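Local structure of immune protein (Enterobacter cloacae, 6D7Y) at residues D29-F34 with N44-S49; D54-F59 with L63-S68; R86-K89 with V94-G97. The protein probably serves as the immunity protein of a contact-dependent growth inhibition system, binding and neutralising the toxic C-terminal tip of CdiA. One frame throughout, in Å; residues are numbered along the deposited sequence.

Interaction 1: D29-F34 with N44-S49; sequences DRIFDF and NVNVFS
V45 sits over one face of the F34 ring. Its CB lies 3.7 Å from the ring centroid and 20° off the ring normal, which meets the geometry of a CH-pi contact. Both methyls lie over that same face, V45 CG1 toward F34 CD1 and V45 CG2 toward F34 CE2, 3.7 Å away. With CG of F34 anti to the backbone N (chi1 173°), the ring is carried out from strand 30-36 toward the loop. The CB of F34 also approaches the backbone of V45, 3.5 Å from its O, so the aromatic residue covers both the side chain and the main chain of its partner.

The second meeting runs from I31 to F48. CD1 of I31 stands over one face of the F48 ring, offset toward the rim, and comes 4.0 Å from F48 CE2. The I31 chain reaches there because CG1 lies between the backbone N and the carbonyl carbon (chi1 68°), a placement that also brings CG1 to 3.2 Å from the carbonyl O of N46. Beside it a water accepts from I31 N at 3.3 Å and appears to donate to N46 O at 3.2 Å, although that water has other acceptors in reach.

Strand 30-36 is the outermost strand at this end of the sheet, and its one neighbour there, strand 63-75, pairs with it, F32 bonding to S68 through the backbone. Helix 17-25 adds K22 and E25 against F48. Between these two segments the contact is therefore probably mostly apolar, with a water mediating between the main chains.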
loop_
_atom_site.group_PDB
_atom_site.type_symbol
_atom_site.label_atom_id
_atom_site.label_comp_id
_atom_site.label_asym_id
_atom_site.label_seq_id
_atom_site.Cartn_x
_atom_site.Cartn_y
_atom_site.Cartn_z
ATOM N N ASP B 29 -4.209 -2.395 -13.594
ATOM C CA ASP B 29 -4.939 -3.052 -14.679
ATOM C C ASP B 29 -5.939 -4.050 -14.118
ATOM O O ASP B 29 -7.064 -4.129 -14.599
ATOM C CB ASP B 29 -3.990 -3.741 -15.650
ATOM C CG ASP B 29 -3.158 -2.763 -16.456
ATOM O OD1 ASP B 29 -3.425 -1.551 -16.408
ATOM O OD2 ASP B 29 -2.239 -3.223 -17.164
ATOM N N ARG B 30 -5.531 -4.818 -13.113
ATOM C CA ARG B 30 -6.422 -5.795 -12.497
ATOM C C ARG B 30 -5.941 -6.249 -11.137
ATOM O O ARG B 30 -4.783 -6.051 -10.788
ATOM C CB ARG B 30 -6.627 -7.005 -13.433
ATOM C CG ARG B 30 -5.355 -7.569 -14.044
ATOM C CD ARG B 30 -5.681 -8.725 -14.987
ATOM N NE ARG B 30 -6.174 -9.881 -14.233
ATOM C CZ ARG B 30 -5.410 -10.860 -13.731
ATOM N NH1 ARG B 30 -5.976 -11.851 -13.043
ATOM N NH2 ARG B 30 -4.087 -10.870 -13.899
ATOM N N ILE B 31 -6.861 -6.831 -10.364
ATOM C CA ILE B 31 -6.542 -7.360 -9.042
ATOM C C ILE B 31 -7.068 -8.761 -8.920
ATOM O O ILE B 31 -8.105 -9.107 -9.497
ATOM C CB ILE B 31 -7.063 -6.505 -7.866
ATOM C CG1 ILE B 31 -8.588 -6.515 -7.751
ATOM C CG2 ILE B 31 -6.528 -5.089 -7.973
ATOM C CD1 ILE B 31 -9.082 -5.737 -6.552
ATOM N N PHE B 32 -6.349 -9.553 -8.148
ATOM C CA PHE B 32 -6.657 -10.956 -7.959
ATOM C C PHE B 32 -5.925 -11.472 -6.737
ATOM O O PHE B 32 -5.219 -10.716 -6.050
ATOM C CB PHE B 32 -6.215 -11.737 -9.199
ATOM C CG PHE B 32 -4.782 -11.516 -9.561
ATOM C CD1 PHE B 32 -4.419 -10.431 -10.345
ATOM C CD2 PHE B 32 -3.791 -12.376 -9.108
ATOM C CE1 PHE B 32 -3.096 -10.203 -10.675
ATOM C CE2 PHE B 32 -2.464 -12.160 -9.441
ATOM C CZ PHE B 32 -2.112 -11.066 -10.220
ATOM N N ASP B 33 -6.092 -12.762 -6.484
ATOM C CA ASP B 33 -5.471 -13.440 -5.345
ATOM C C ASP B 33 -5.819 -12.776 -4.000
ATOM O O ASP B 33 -4.944 -12.408 -3.229
ATOM C CB ASP B 33 -3.950 -13.542 -5.525
ATOM C CG ASP B 33 -3.298 -14.463 -4.497
ATOM O OD1 ASP B 33 -3.963 -15.408 -4.020
ATOM O OD2 ASP B 33 -2.116 -14.249 -4.183
ATOM N N PHE B 34 -7.116 -12.620 -3.751
ATOM C CA PHE B 34 -7.601 -12.076 -2.495
ATOM C C PHE B 34 -7.262 -13.092 -1.405
ATOM O O PHE B 34 -7.588 -14.277 -1.540
ATOM C CB PHE B 34 -9.105 -11.829 -2.565
ATOM C CG PHE B 34 -9.711 -11.424 -1.256
ATOM C CD1 PHE B 34 -9.537 -10.141 -0.765
ATOM C CD2 PHE B 34 -10.492 -12.320 -0.525
ATOM C CE1 PHE B 34 -10.109 -9.760 0.446
ATOM C CE2 PHE B 34 -11.069 -11.943 0.682
ATOM C CZ PHE B 34 -10.874 -10.662 1.172
ATOM N N ASN B 44 -14.056 -15.709 -2.813
ATOM C CA ASN B 44 -14.280 -14.962 -4.055
ATOM C C ASN B 44 -14.443 -13.462 -3.829
ATOM O O ASN B 44 -15.486 -13.007 -3.359
ATOM C CB ASN B 44 -15.529 -15.478 -4.789
ATOM C CG ASN B 44 -15.343 -16.865 -5.376
ATOM O OD1 ASN B 44 -14.246 -17.242 -5.782
ATOM N ND2 ASN B 44 -16.434 -17.616 -5.460
ATOM N N VAL B 45 -13.397 -12.709 -4.152
ATOM C CA VAL B 45 -13.407 -11.250 -4.059
ATOM C C VAL B 45 -12.508 -10.755 -5.178
ATOM O O VAL B 45 -11.291 -10.898 -5.109
ATOM C CB VAL B 45 -12.901 -10.731 -2.698
ATOM C CG1 VAL B 45 -12.729 -9.211 -2.718
ATOM C CG2 VAL B 45 -13.837 -11.158 -1.574
ATOM N N ASN B 46 -13.121 -10.186 -6.211
ATOM C CA ASN B 46 -12.390 -9.686 -7.374
ATOM C C ASN B 46 -12.353 -8.144 -7.407
ATOM O O ASN B 46 -11.564 -7.556 -8.151
ATOM C CB ASN B 46 -13.038 -10.259 -8.644
ATOM C CG ASN B 46 -12.189 -10.062 -9.889
ATOM O OD1 ASN B 46 -11.085 -9.515 -9.834
ATOM N ND2 ASN B 46 -12.699 -10.530 -11.025
ATOM N N VAL B 47 -13.198 -7.492 -6.607
ATOM C CA VAL B 47 -13.250 -6.019 -6.543
ATOM C C VAL B 47 -13.643 -5.547 -5.154
ATOM O O VAL B 47 -14.319 -6.259 -4.410
ATOM C CB VAL B 47 -14.242 -5.402 -7.569
ATOM C CG1 VAL B 47 -13.666 -5.424 -8.980
ATOM C CG2 VAL B 47 -15.606 -6.090 -7.502
ATOM N N PHE B 48 -13.211 -4.343 -4.807
ATOM C CA PHE B 48 -13.538 -3.782 -3.506
ATOM C C PHE B 48 -14.960 -3.225 -3.470
ATOM O O PHE B 48 -15.382 -2.522 -4.382
ATOM C CB PHE B 48 -12.566 -2.667 -3.124
ATOM C CG PHE B 48 -11.140 -3.113 -3.002
ATOM C CD1 PHE B 48 -10.777 -4.046 -2.045
ATOM C CD2 PHE B 48 -10.146 -2.548 -3.793
ATOM C CE1 PHE B 48 -9.457 -4.447 -1.915
ATOM C CE2 PHE B 48 -8.820 -2.937 -3.661
ATOM C CZ PHE B 48 -8.477 -3.890 -2.721
ATOM N N SER B 49 -15.683 -3.563 -2.411
ATOM C CA SER B 49 -17.034 -3.084 -2.187
ATOM C C SER B 49 -17.004 -2.419 -0.826
ATOM O O SER B 49 -16.109 -2.691 -0.020
ATOM C CB SER B 49 -18.034 -4.240 -2.212
ATOM O OG SER B 49 -17.679 -5.230 -1.264
HETATM O O HOH W 1 -10.109 -6.744 -10.897
#

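Interaction 2: D54-F59 with L63-S68; sequences DSFLGF and LYFGVS
F56 receives F65 edge-on. The two ring planes stand at 83° with centroids 5.0 Å apart, a T-shaped pair in which the CD2-CE2 edge of F65 is directed at one face of F56, with F65 CD2 3.4 Å from F56 CD1. That same CD1 of F56 is met by L63, whose CD2 methyl also approaches to 3.4 Å, obliquely to the ring. The methyl is shared: L63 CD2 lies 3.5 Å from CB of F59, and the two side chains cross at about a right angle, so one leucine branch fills the angle between two phenylalanines three residues apart. At the rim of F56, near its plane, lies the backbone N of Y64, 4.3 Å from CE1.

Torsions account for the convergence. The F56 ring leaves the helix with CG anti to the backbone N (chi1 171°), directed at the strand, whereas the first torsion of F65 swings its ring toward F56; the edge-on meeting itself rests on the steep angle between the planes.

The arrangement is a helix packed antiparallel on the face of a beta sheet: the axes of 54-58 and 63-68 pass 9.4 Å apart at 150°, and the chain reverses between them in a short connection. L63 and F65, alternate residues of the strand, project to the same face.

Further out, V87 and K89 of strand 78-90 touch F56, and V87 also touches F65. L17 of helix 17-25 borders F56 as well. The carbonyl oxygens of L57, in the helix, and F59, just after it, both accept from K89 NZ.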
loop_
_atom_site.group_PDB
_atom_site.type_symbol
_atom_site.label_atom_id
_atom_site.label_comp_id
_atom_site.label_asym_id
_atom_site.label_seq_id
_atom_site.Cartn_x
_atom_site.Cartn_y
_atom_site.Cartn_z
ATOM N N ASP B 54 -16.409 -2.532 5.433
ATOM C CA ASP B 54 -17.196 -2.385 6.649
ATOM C C ASP B 54 -17.027 -3.628 7.529
ATOM O O ASP B 54 -16.820 -3.516 8.741
ATOM C CB ASP B 54 -18.676 -2.156 6.306
ATOM C CG ASP B 54 -19.512 -1.764 7.521
ATOM O OD1 ASP B 54 -18.911 -1.337 8.540
ATOM O OD2 ASP B 54 -20.770 -1.856 7.454
ATOM N N SER B 55 -17.093 -4.806 6.908
ATOM C CA SER B 55 -16.922 -6.074 7.628
ATOM C C SER B 55 -15.519 -6.171 8.181
ATOM O O SER B 55 -15.324 -6.623 9.297
ATOM C CB SER B 55 -17.174 -7.265 6.707
ATOM O OG SER B 55 -18.507 -7.258 6.267
ATOM N N PHE B 56 -14.546 -5.761 7.380
ATOM C CA PHE B 56 -13.139 -5.764 7.799
ATOM C C PHE B 56 -12.969 -4.906 9.058
ATOM O O PHE B 56 -12.375 -5.349 10.039
ATOM C CB PHE B 56 -12.253 -5.269 6.646
ATOM C CG PHE B 56 -10.819 -5.017 7.027
ATOM C CD1 PHE B 56 -9.912 -6.066 7.120
ATOM C CD2 PHE B 56 -10.373 -3.726 7.265
ATOM C CE1 PHE B 56 -8.584 -5.835 7.465
ATOM C CE2 PHE B 56 -9.048 -3.486 7.612
ATOM C CZ PHE B 56 -8.154 -4.541 7.715
ATOM N N LEU B 57 -13.542 -3.703 9.033
ATOM C CA LEU B 57 -13.447 -2.771 10.159
ATOM C C LEU B 57 -14.241 -3.190 11.387
ATOM O O LEU B 57 -13.862 -2.858 12.504
ATOM C CB LEU B 57 -13.866 -1.373 9.730
ATOM C CG LEU B 57 -12.962 -0.753 8.670
ATOM C CD1 LEU B 57 -13.574 0.534 8.156
ATOM C CD2 LEU B 57 -11.537 -0.535 9.185
ATOM N N GLY B 58 -15.335 -3.912 11.182
ATOM C CA GLY B 58 -16.165 -4.363 12.298
ATOM C C GLY B 58 -15.685 -5.652 12.938
ATOM O O GLY B 58 -16.234 -6.071 13.953
ATOM N N PHE B 59 -14.657 -6.279 12.362
ATOM C CA PHE B 59 -14.156 -7.548 12.894
ATOM C C PHE B 59 -13.571 -7.399 14.296
ATOM O O PHE B 59 -12.736 -6.531 14.541
ATOM C CB PHE B 59 -13.114 -8.163 11.952
ATOM C CG PHE B 59 -12.722 -9.572 12.317
ATOM C CD1 PHE B 59 -13.521 -10.652 11.926
ATOM C CD2 PHE B 59 -11.560 -9.829 13.030
ATOM C CE1 PHE B 59 -13.166 -11.954 12.253
ATOM C CE2 PHE B 59 -11.200 -11.129 13.357
ATOM C CZ PHE B 59 -12.005 -12.193 12.970
ATOM N N LEU B 63 -6.837 -8.128 12.061
ATOM C CA LEU B 63 -7.187 -8.774 10.799
ATOM C C LEU B 63 -6.357 -8.237 9.646
ATOM O O LEU B 63 -6.022 -7.072 9.602
ATOM C CB LEU B 63 -8.675 -8.497 10.514
ATOM C CG LEU B 63 -9.380 -8.992 9.250
ATOM C CD1 LEU B 63 -9.344 -10.509 9.152
ATOM C CD2 LEU B 63 -10.833 -8.512 9.255
ATOM N N TYR B 64 -6.060 -9.113 8.697
ATOM C CA TYR B 64 -5.310 -8.770 7.505
ATOM C C TYR B 64 -5.961 -9.352 6.291
ATOM O O TYR B 64 -6.577 -10.396 6.369
ATOM C CB TYR B 64 -3.904 -9.408 7.570
ATOM C CG TYR B 64 -3.212 -9.603 6.212
ATOM C CD1 TYR B 64 -2.483 -8.575 5.629
ATOM C CD2 TYR B 64 -3.286 -10.818 5.529
ATOM C CE1 TYR B 64 -1.862 -8.740 4.399
ATOM C CE2 TYR B 64 -2.659 -10.997 4.291
ATOM C CZ TYR B 64 -1.946 -9.952 3.737
ATOM O OH TYR B 64 -1.303 -10.079 2.531
ATOM N N PHE B 65 -5.835 -8.644 5.181
ATOM C CA PHE B 65 -6.189 -9.209 3.890
ATOM C C PHE B 65 -5.230 -8.603 2.885
ATOM O O PHE B 65 -4.710 -7.501 3.076
ATOM C CB PHE B 65 -7.671 -9.075 3.500
ATOM C CG PHE B 65 -8.116 -7.689 3.135
ATOM C CD1 PHE B 65 -8.098 -7.271 1.814
ATOM C CD2 PHE B 65 -8.628 -6.840 4.092
ATOM C CE1 PHE B 65 -8.547 -6.016 1.460
ATOM C CE2 PHE B 65 -9.068 -5.570 3.755
ATOM C CZ PHE B 65 -9.025 -5.156 2.433
ATOM N N GLY B 66 -4.945 -9.362 1.844
ATOM C CA GLY B 66 -4.049 -8.910 0.818
ATOM C C GLY B 66 -4.594 -9.282 -0.527
ATOM O O GLY B 66 -5.476 -10.149 -0.649
ATOM N N VAL B 67 -4.070 -8.618 -1.539
ATOM C CA VAL B 67 -4.496 -8.838 -2.891
ATOM C C VAL B 67 -3.346 -8.521 -3.818
ATOM O O VAL B 67 -2.562 -7.612 -3.551
ATOM C CB VAL B 67 -5.754 -7.978 -3.212
ATOM C CG1 VAL B 67 -5.497 -6.511 -2.998
ATOM C CG2 VAL B 67 -6.239 -8.205 -4.622
ATOM N N SER B 68 -3.201 -9.312 -4.876
ATOM C CA SER B 68 -2.177 -9.052 -5.866
ATOM C C SER B 68 -2.780 -8.114 -6.892
ATOM O O SER B 68 -3.953 -8.250 -7.270
ATOM C CB SER B 68 -1.671 -10.344 -6.526
ATOM O OG SER B 68 -0.986 -11.132 -5.576
#

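Interaction 3: R86-K89 with V94-G97; sequences RVLK and VDVG
The L88 and D95 side chains run alongside each other on one face of the sheet, and the flat group here is the carboxylate of D95. CD1 of L88 stands over one face of that group, offset toward CB, 4.0 Å from D95 CG and 3.7 Å from D95 CB. OD1 accepts from G11 N and is hydrogen-bonded to Y90 OH, which probably limits the carboxylate's rotation. In L88, a chi1 of 54° tucks CG over the main chain, toward D95.

The backbones form an antiparallel beta hairpin, with N-to-C directions at 169°. R86 with G97 and L88 with D95 are hydrogen-bonded pairs, whereas V87 with V96 and K89 with V94 are non-hydrogen-bonded pairs. The R86-G97 end is the tighter: R86 N reaches G97 O at 2.7 Å, against 3.1 Å from L88 N to D95 O. Between these bonds the carbonyls also receive CA-H groups, as where V96 CA comes 3.3 Å from R86 O.

V87, K89, V94 and V96 all project to the other face. CB of K89 touches CG2 of V94 at 3.7 Å, while the extended lysine chain runs on toward the end of the 54-59 segment and its partner F59. V87 CG1 stands 4.4 Å from V94 CG1. Helices 17-25 and 50-58 cover this side, L21 and F56 meeting V87, and L17, L20 and I24 meeting V96.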
loop_
_atom_site.group_PDB
_atom_site.type_symbol
_atom_site.label_atom_id
_atom_site.label_comp_id
_atom_site.label_asym_id
_atom_site.label_seq_id
_atom_site.Cartn_x
_atom_site.Cartn_y
_atom_site.Cartn_z
ATOM N N ARG B 86 -1.401 -4.814 0.909
ATOM C CA ARG B 86 -1.672 -5.356 2.228
ATOM C C ARG B 86 -2.513 -4.354 3.014
ATOM O O ARG B 86 -2.201 -3.169 3.012
ATOM C CB ARG B 86 -0.363 -5.581 2.980
ATOM C CG ARG B 86 0.596 -6.494 2.269
ATOM C CD ARG B 86 1.895 -6.746 3.018
ATOM N NE ARG B 86 1.781 -7.688 4.142
ATOM C CZ ARG B 86 1.952 -7.424 5.445
ATOM N NH1 ARG B 86 2.302 -6.223 5.904
ATOM N NH2 ARG B 86 1.810 -8.417 6.315
ATOM N N VAL B 87 -3.574 -4.839 3.650
ATOM C CA VAL B 87 -4.440 -3.993 4.459
ATOM C C VAL B 87 -4.496 -4.680 5.800
ATOM O O VAL B 87 -4.871 -5.844 5.885
ATOM C CB VAL B 87 -5.832 -3.863 3.846
ATOM C CG1 VAL B 87 -6.655 -2.849 4.644
ATOM C CG2 VAL B 87 -5.738 -3.461 2.379
ATOM N N LEU B 88 -4.146 -3.967 6.869
ATOM C CA LEU B 88 -4.124 -4.598 8.174
ATOM C C LEU B 88 -4.678 -3.719 9.255
ATOM O O LEU B 88 -4.425 -2.532 9.251
ATOM C CB LEU B 88 -2.687 -5.022 8.523
ATOM C CG LEU B 88 -1.516 -4.044 8.497
ATOM C CD1 LEU B 88 -1.446 -3.146 9.706
ATOM C CD2 LEU B 88 -0.199 -4.807 8.471
ATOM N N LYS B 89 -5.455 -4.305 10.162
ATOM C CA LYS B 89 -5.977 -3.526 11.282
ATOM C C LYS B 89 -5.381 -4.166 12.538
ATOM O O LYS B 89 -5.357 -5.392 12.676
ATOM C CB LYS B 89 -7.523 -3.414 11.324
ATOM C CG LYS B 89 -8.271 -4.437 12.158
ATOM C CD LYS B 89 -9.668 -3.935 12.502
ATOM C CE LYS B 89 -10.276 -4.775 13.607
ATOM N NZ LYS B 89 -11.482 -4.141 14.188
ATOM N N VAL B 94 -5.109 1.269 11.294
ATOM C CA VAL B 94 -5.080 0.584 10.006
ATOM C C VAL B 94 -3.970 1.118 9.083
ATOM O O VAL B 94 -3.763 2.325 8.976
ATOM C CB VAL B 94 -6.436 0.732 9.284
ATOM C CG1 VAL B 94 -6.398 0.102 7.891
ATOM C CG2 VAL B 94 -7.547 0.107 10.116
ATOM N N ASP B 95 -3.261 0.197 8.422
ATOM C CA ASP B 95 -2.215 0.549 7.468
ATOM C C ASP B 95 -2.561 -0.098 6.118
ATOM O O ASP B 95 -3.203 -1.146 6.071
ATOM C CB ASP B 95 -0.846 -0.017 7.858
ATOM C CG ASP B 95 -0.216 0.644 9.051
ATOM O OD1 ASP B 95 -0.803 1.526 9.716
ATOM O OD2 ASP B 95 0.936 0.255 9.327
ATOM N N VAL B 96 -2.124 0.544 5.041
ATOM C CA VAL B 96 -2.284 0.048 3.683
ATOM C C VAL B 96 -0.865 0.028 3.128
ATOM O O VAL B 96 -0.184 1.039 3.141
ATOM C CB VAL B 96 -3.208 0.942 2.848
ATOM C CG1 VAL B 96 -3.243 0.483 1.405
ATOM C CG2 VAL B 96 -4.615 0.971 3.459
ATOM N N GLY B 97 -0.385 -1.130 2.665
ATOM C CA GLY B 97 0.951 -1.199 2.160
ATOM C C GLY B 97 1.007 -1.839 0.808
ATOM O O GLY B 97 0.136 -2.627 0.481
#

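How the interactions relate
From the N terminus, the three contacts close in series, without nesting or crossing. Interaction 1 ties the outermost strand 30-36 to the loop that follows it, closing that loop before helix 50-58. Interaction 2 then folds that helix back across a three-residue connection onto strand 63-75, and interaction 3 pairs strands 78-90 and 93-102 across their hairpin turn. The sheet joins them laterally: F32 O lies 2.7 Å from S68 N between interactions 1 and 2, and L63 O lies 2.9 Å from K89 N between 2 and 3. Interactions 1 and 3 do not touch, their nearest atoms being about 6 Å apart, so 63-68 bridges them.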